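Local coordinates for YjbQ family protein (Sulfolobus tokodaii, PDB 1VE0) that is of unknown function but binds zinc and belongs to the UPF0047 (YjbQ) family, at residues E7-T12 and P122-V127. Numbering follows the deposited sequence.
With SO4 (sulfate ion), chain B.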
loop_
_atom_site.group_PDB
_atom_site.type_symbol
_atom_site.label_atom_id
_atom_site.label_comp_id
_atom_site.label_asym_id
_atom_site.label_seq_id
_atom_site.Cartn_x
_atom_site.Cartn_y
_atom_site.Cartn_z
ATOM N N GLU A 7 -19.532 -7.513 1.184
ATOM C CA GLU A 7 -18.866 -7.900 -0.051
ATOM C C GLU A 7 -19.760 -7.697 -1.266
ATOM O O GLU A 7 -20.981 -7.766 -1.160
ATOM C CB GLU A 7 -18.462 -9.377 0.005
ATOM C CG GLU A 7 -17.455 -9.732 1.091
ATOM C CD GLU A 7 -17.025 -11.193 1.036
ATOM O OE1 GLU A 7 -16.044 -11.554 1.721
ATOM O OE2 GLU A 7 -17.668 -11.984 0.311
ATOM N N PHE A 8 -19.147 -7.427 -2.413
ATOM C CA PHE A 8 -19.881 -7.291 -3.664
ATOM C C PHE A 8 -18.960 -7.831 -4.752
ATOM O O PHE A 8 -17.751 -7.938 -4.538
ATOM C CB PHE A 8 -20.287 -5.834 -3.931
ATOM C CG PHE A 8 -19.131 -4.876 -4.084
ATOM C CD1 PHE A 8 -18.469 -4.750 -5.304
ATOM C CD2 PHE A 8 -18.734 -4.068 -3.015
ATOM C CE1 PHE A 8 -17.429 -3.829 -5.468
ATOM C CE2 PHE A 8 -17.690 -3.139 -3.164
ATOM C CZ PHE A 8 -17.039 -3.019 -4.394
ATOM N N THR A 9 -19.521 -8.207 -5.900
ATOM C CA THR A 9 -18.712 -8.751 -6.991
ATOM C C THR A 9 -18.777 -7.879 -8.237
ATOM O O THR A 9 -19.739 -7.151 -8.454
ATOM C CB THR A 9 -19.176 -10.173 -7.414
ATOM O OG1 THR A 9 -20.524 -10.109 -7.891
ATOM C CG2 THR A 9 -19.103 -11.146 -6.252
ATOM N N VAL A 10 -17.730 -7.947 -9.044
ATOM C CA VAL A 10 -17.683 -7.206 -10.286
ATOM C C VAL A 10 -17.102 -8.168 -11.298
ATOM O O VAL A 10 -16.204 -8.951 -10.985
ATOM C CB VAL A 10 -16.791 -5.944 -10.203
ATOM C CG1 VAL A 10 -17.375 -4.960 -9.198
ATOM C CG2 VAL A 10 -15.378 -6.327 -9.815
ATOM N N LYS A 11 -17.619 -8.117 -12.512
ATOM C CA LYS A 11 -17.152 -9.004 -13.554
ATOM C C LYS A 11 -16.139 -8.290 -14.430
ATOM O O LYS A 11 -16.470 -7.283 -15.058
ATOM C CB LYS A 11 -18.347 -9.460 -14.398
ATOM C CG LYS A 11 -18.299 -10.912 -14.816
ATOM C CD LYS A 11 -17.088 -11.205 -15.669
ATOM C CE LYS A 11 -16.980 -12.701 -15.929
ATOM N NZ LYS A 11 -16.838 -13.452 -14.648
ATOM N N THR A 12 -14.904 -8.786 -14.473
ATOM C CA THR A 12 -13.909 -8.149 -15.328
ATOM C C THR A 12 -14.082 -8.713 -16.736
ATOM O O THR A 12 -14.380 -9.893 -16.930
ATOM C CB THR A 12 -12.471 -8.308 -14.784
ATOM O OG1 THR A 12 -12.066 -9.678 -14.818
ATOM C CG2 THR A 12 -12.422 -7.809 -13.332
ATOM N N PRO A 122 -10.669 -12.710 -17.948
ATOM C CA PRO A 122 -11.916 -12.221 -17.348
ATOM C C PRO A 122 -12.320 -13.091 -16.163
ATOM O O PRO A 122 -12.168 -14.306 -16.204
ATOM C CB PRO A 122 -12.909 -12.310 -18.504
ATOM C CG PRO A 122 -12.406 -13.502 -19.277
ATOM C CD PRO A 122 -10.912 -13.293 -19.282
ATOM N N ARG A 123 -12.831 -12.465 -15.110
ATOM C CA ARG A 123 -13.240 -13.186 -13.914
ATOM C C ARG A 123 -14.252 -12.416 -13.081
ATOM O O ARG A 123 -14.409 -11.201 -13.239
ATOM C CB ARG A 123 -12.024 -13.458 -13.020
ATOM C CG ARG A 123 -11.269 -14.730 -13.323
ATOM C CD ARG A 123 -10.682 -15.282 -12.043
ATOM N NE ARG A 123 -9.235 -15.104 -11.961
ATOM C CZ ARG A 123 -8.516 -15.416 -10.891
ATOM N NH1 ARG A 123 -7.201 -15.238 -10.893
ATOM N NH2 ARG A 123 -9.117 -15.886 -9.814
ATOM N N THR A 124 -14.942 -13.126 -12.196
ATOM C CA THR A 124 -15.871 -12.473 -11.289
ATOM C C THR A 124 -14.993 -12.246 -10.070
ATOM O O THR A 124 -14.502 -13.198 -9.462
ATOM C CB THR A 124 -17.069 -13.359 -10.909
ATOM O OG1 THR A 124 -17.943 -13.483 -12.037
ATOM C CG2 THR A 124 -17.848 -12.727 -9.754
ATOM N N ARG A 125 -14.755 -10.981 -9.748
ATOM C CA ARG A 125 -13.926 -10.642 -8.611
ATOM C C ARG A 125 -14.777 -10.199 -7.447
ATOM O O ARG A 125 -15.789 -9.512 -7.619
ATOM C CB ARG A 125 -12.946 -9.524 -8.978
ATOM C CG ARG A 125 -11.978 -9.901 -10.087
ATOM C CD ARG A 125 -11.159 -11.136 -9.694
ATOM N NE ARG A 125 -9.956 -11.260 -10.513
ATOM C CZ ARG A 125 -8.899 -11.988 -10.164
ATOM N NH1 ARG A 125 -7.838 -12.048 -10.958
ATOM N NH2 ARG A 125 -8.905 -12.657 -9.016
ATOM N N THR A 126 -14.363 -10.586 -6.253
ATOM C CA THR A 126 -15.102 -10.204 -5.065
ATOM C C THR A 126 -14.348 -9.119 -4.310
ATOM O O THR A 126 -13.135 -9.217 -4.119
ATOM C CB THR A 126 -15.288 -11.401 -4.135
ATOM O OG1 THR A 126 -16.038 -12.412 -4.816
ATOM C CG2 THR A 126 -16.030 -10.982 -2.866
ATOM N N VAL A 127 -15.067 -8.085 -3.893
ATOM C CA VAL A 127 -14.462 -7.008 -3.122
ATOM C C VAL A 127 -15.057 -6.978 -1.723
ATOM O O VAL A 127 -16.277 -6.980 -1.557
ATOM C CB VAL A 127 -14.703 -5.622 -3.773
ATOM C CG1 VAL A 127 -14.105 -4.516 -2.886
ATOM C CG2 VAL A 127 -14.072 -5.577 -5.153
HETATM S S SO4 B . -6.828 -15.260 -7.127
HETATM O O1 SO4 B . -8.226 -15.518 -6.717
HETATM O O2 SO4 B . -6.694 -13.872 -7.578
HETATM O O3 SO4 B . -6.489 -16.167 -8.235
HETATM O O4 SO4 B . -5.923 -15.483 -5.980
#
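Val127 lies over one face of the Phe8 ring, its CB 3.8 Å from the ring centroid in a CH-pi contact, while CG1 of Val10 meets the ring edge in plane. With CG between the backbone N and the carbonyl carbon (chi1 62°), the phenyl leans over the Val127 side chain, the two pointing the same way; Val25 of helix 22-28 also touches it. An alanine at Phe8 would probably leave Val127 without its aromatic cover and open a gap toward that helix. The guanidinium groups of Arg123 and Arg125 lie face against face, tilted rather than parallel: Arg125 NH2 is 3.3 Å above the centre of the Arg123 plane, and Arg123 NE 3.4 Å above the Arg125 plane, nearer its rim. A sulfate, probably from the crystallisation liquor, sits at the edge of both; Arg123 NH1 and NH2 grip its O3, and Arg125 NH2 donates to O2 at 2.9 Å. Asp120 forms a salt bridge with Arg123 NH1; Arg125 has one from NE to Glu118 and a hydrogen bond from NH1 to Thr45. Strands 2-11 and 124-133 run antiparallel, with Phe8-Val127 and Val10-Arg125 as hydrogen-bonded pairs. Thr12 N donates to Arg123 O, and Thr12 OG1 accepts from Arg123 N while also bonding Glu118. Lys11 NZ curls back to Thr124 OG1 at 2.8 Å. Sulfate and carboxylates likely offset the guanidinium charges; His43, Thr44 and Thr45 also bond the sulfate, and the Arg123 side chain lies about 5 Å from that of zinc ligand Asn83, consistent with an anion-binding pocket beside the metal site.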